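Local coordinates for crossover junction endodeoxyribonuclease Hjc (Sulfolobus solfataricus, PDB 4TKD), which resolves Holliday junctions formed during genetic recombination, cutting four-way DNA junctions with paired nicks in opposing strands as a magnesium-dependent homodimer, at residues C[39-44]-C[73-77]. Numbering follows the deposited sequence.
Sequences PIPDII and GIIEF
In the PD-(D/E)XK nuclease core of Hjc, the proline-rich approach to strand 43-47 packs against helix 68-81, and Pro41 meets Phe77 in a CH-pi contact. CD of Pro41 sits over one face of the Phe77 ring, 3.6 Å from its centroid and 16° off the normal, displaced toward the CD1 rim. CB of Phe77 already points at the loop, and with CG anti to the backbone N (chi1 -170°) the ring extends on toward it. Beyond the ring, the Ile44 side chain crosses that of Phe77 at about a right angle, CD1 lying 3.8 Å from Phe77 CZ. Leu53 of strand 50-58 touches Pro41, Ile44 and Phe77, while Val26 of the second subunit also packs on Phe77, so the cluster borders the interface with that subunit. Pro41 has a second neighbour in Ile74, whose CG2 lies 3.9 Å from Pro41 N. Directly after this proline comes Asp42, inferred to bind magnesium with Glu55; the backbone N of Asp42 donates to Glu55 OE1, and the side chain of Ile74 also touches Glu55. One turn before Phe77, the helix presents a bare backbone at Gly73, and the Pro39 ring presses tightly onto it, CG to Gly73 CA 3.4 Å.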
ATOM      1  N   PRO C  39       7.005  -3.141  20.124  1.00 43.92           N
ATOM      2  CA  PRO C  39       8.090  -3.822  19.424  1.00 42.32           C
ATOM      3  C   PRO C  39       8.519  -2.990  18.234  1.00 43.21           C
ATOM      4  O   PRO C  39       7.747  -2.194  17.673  1.00 43.15           O
ATOM      5  CB  PRO C  39       7.493  -5.169  19.021  1.00 43.73           C
ATOM      6  CG  PRO C  39       6.068  -4.898  18.864  1.00 49.97           C
ATOM      7  CD  PRO C  39       5.714  -3.832  19.895  1.00 45.94           C
ATOM      8  N   ILE C  40       9.785  -3.140  17.913  1.00 34.92           N
ATOM      9  CA  ILE C  40      10.444  -2.453  16.813  1.00 31.75           C
ATOM     10  C   ILE C  40      10.905  -3.522  15.845  1.00 32.00           C
ATOM     11  O   ILE C  40      11.516  -4.506  16.281  1.00 30.81           O
ATOM     12  CB  ILE C  40      11.635  -1.598  17.370  1.00 34.16           C
ATOM     13  CG1 ILE C  40      11.116  -0.412  18.254  1.00 35.39           C
ATOM     14  CG2 ILE C  40      12.564  -1.074  16.257  1.00 30.67           C
ATOM     15  CD1 ILE C  40      12.170   0.212  19.132  1.00 46.02           C
ATOM     16  N   PRO C  41      10.659  -3.372  14.527  1.00 28.93           N
ATOM     17  CA  PRO C  41      11.206  -4.365  13.564  1.00 28.56           C
ATOM     18  C   PRO C  41      12.730  -4.561  13.703  1.00 31.68           C
ATOM     19  O   PRO C  41      13.454  -3.601  14.000  1.00 28.72           O
ATOM     20  CB  PRO C  41      10.826  -3.774  12.202  1.00 29.95           C
ATOM     21  CG  PRO C  41       9.664  -2.859  12.498  1.00 32.83           C
ATOM     22  CD  PRO C  41       9.972  -2.268  13.827  1.00 28.72           C
ATOM     23  N   ASP C  42      13.207  -5.817  13.538  1.00 29.41           N
ATOM     24  CA  ASP C  42      14.620  -6.228  13.650  1.00 29.50           C
ATOM     25  C   ASP C  42      15.538  -5.431  12.785  1.00 35.30           C
ATOM     26  O   ASP C  42      16.641  -5.105  13.219  1.00 35.55           O
ATOM     27  CB  ASP C  42      14.807  -7.733  13.354  1.00 31.31           C
ATOM     28  CG  ASP C  42      14.131  -8.614  14.381  1.00 42.30           C
ATOM     29  OD1 ASP C  42      14.295  -8.350  15.592  1.00 45.68           O
ATOM     30  OD2 ASP C  42      13.438  -9.565  13.978  1.00 40.62           O
ATOM     31  N   ILE C  43      15.093  -5.122  11.560  1.00 31.67           N
ATOM     32  CA  ILE C  43      15.882  -4.373  10.598  1.00 30.83           C
ATOM     33  C   ILE C  43      15.035  -3.268  10.022  1.00 34.50           C
ATOM     34  O   ILE C  43      13.901  -3.510   9.570  1.00 34.04           O
ATOM     35  CB  ILE C  43      16.427  -5.289   9.468  1.00 34.39           C
ATOM     36  CG1 ILE C  43      17.311  -6.446  10.006  1.00 34.48           C
ATOM     37  CG2 ILE C  43      17.174  -4.467   8.396  1.00 35.71           C
ATOM     38  CD1 ILE C  43      17.549  -7.605   8.984  1.00 36.59           C
ATOM     39  N   ILE C  44      15.599  -2.056  10.029  1.00 29.27           N
ATOM     40  CA  ILE C  44      14.983  -0.895   9.429  1.00 29.24           C
ATOM     41  C   ILE C  44      15.972  -0.429   8.381  1.00 33.33           C
ATOM     42  O   ILE C  44      17.116  -0.124   8.709  1.00 33.31           O
ATOM     43  CB  ILE C  44      14.628   0.213  10.455  1.00 31.16           C
ATOM     44  CG1 ILE C  44      13.556  -0.280  11.420  1.00 31.02           C
ATOM     45  CG2 ILE C  44      14.157   1.494   9.749  1.00 29.47           C
ATOM     46  CD1 ILE C  44      13.535   0.468  12.734  1.00 34.68           C
ATOM     47  N   GLY C  73       2.230  -4.853  17.194  1.00 28.90           N
ATOM     48  CA  GLY C  73       3.190  -3.766  17.359  1.00 29.29           C
ATOM     49  C   GLY C  73       3.997  -3.473  16.117  1.00 32.80           C
ATOM     50  O   GLY C  73       4.161  -2.304  15.780  1.00 33.95           O
ATOM     51  N   ILE C  74       4.472  -4.519  15.395  1.00 28.47           N
ATOM     52  CA  ILE C  74       5.238  -4.311  14.161  1.00 27.46           C
ATOM     53  C   ILE C  74       4.344  -3.796  13.027  1.00 29.89           C
ATOM     54  O   ILE C  74       4.807  -3.002  12.213  1.00 26.20           O
ATOM     55  CB  ILE C  74       6.233  -5.443  13.758  1.00 30.46           C
ATOM     56  CG1 ILE C  74       5.508  -6.784  13.515  1.00 32.06           C
ATOM     57  CG2 ILE C  74       7.379  -5.553  14.765  1.00 28.19           C
ATOM     58  CD1 ILE C  74       6.265  -7.852  12.796  1.00 43.56           C
ATOM     59  N   ILE C  75       3.050  -4.246  12.999  1.00 28.22           N
ATOM     60  CA  ILE C  75       2.042  -3.832  12.012  1.00 27.25           C
ATOM     61  C   ILE C  75       1.797  -2.317  12.207  1.00 30.90           C
ATOM     62  O   ILE C  75       1.704  -1.549  11.238  1.00 32.23           O
ATOM     63  CB  ILE C  75       0.729  -4.678  12.168  1.00 29.30           C
ATOM     64  CG1 ILE C  75       0.874  -6.094  11.558  1.00 29.33           C
ATOM     65  CG2 ILE C  75      -0.489  -3.963  11.541  1.00 28.05           C
ATOM     66  CD1 ILE C  75      -0.139  -7.129  12.079  1.00 28.53           C
ATOM     67  N   GLU C  76       1.687  -1.912  13.463  1.00 26.51           N
ATOM     68  CA  GLU C  76       1.420  -0.534  13.861  1.00 25.51           C
ATOM     69  C   GLU C  76       2.617   0.395  13.523  1.00 29.85           C
ATOM     70  O   GLU C  76       2.421   1.499  13.005  1.00 30.34           O
ATOM     71  CB  GLU C  76       1.068  -0.471  15.359  1.00 26.15           C
ATOM     72  CG  GLU C  76      -0.406  -0.601  15.726  1.00 29.34           C
ATOM     73  CD  GLU C  76      -1.370   0.328  15.012  1.00 39.03           C
ATOM     74  OE1 GLU C  76      -1.872  -0.103  13.956  1.00 29.52           O
ATOM     75  OE2 GLU C  76      -1.751   1.378  15.570  1.00 39.78           O
ATOM     76  N   PHE C  77       3.842  -0.069  13.788  1.00 23.54           N
ATOM     77  CA  PHE C  77       5.080   0.663  13.458  1.00 22.03           C
ATOM     78  C   PHE C  77       5.105   0.868  11.930  1.00 26.44           C
ATOM     79  O   PHE C  77       5.309   1.993  11.487  1.00 24.81           O
ATOM     80  CB  PHE C  77       6.311  -0.156  13.918  1.00 23.29           C
ATOM     81  CG  PHE C  77       7.656   0.531  13.872  1.00 23.49           C
ATOM     82  CD1 PHE C  77       8.375   0.613  12.682  1.00 23.40           C
ATOM     83  CD2 PHE C  77       8.213   1.082  15.026  1.00 26.22           C
ATOM     84  CE1 PHE C  77       9.620   1.245  12.640  1.00 25.15           C
ATOM     85  CE2 PHE C  77       9.450   1.733  14.979  1.00 29.06           C
ATOM     86  CZ  PHE C  77      10.153   1.797  13.789  1.00 26.52           C
TER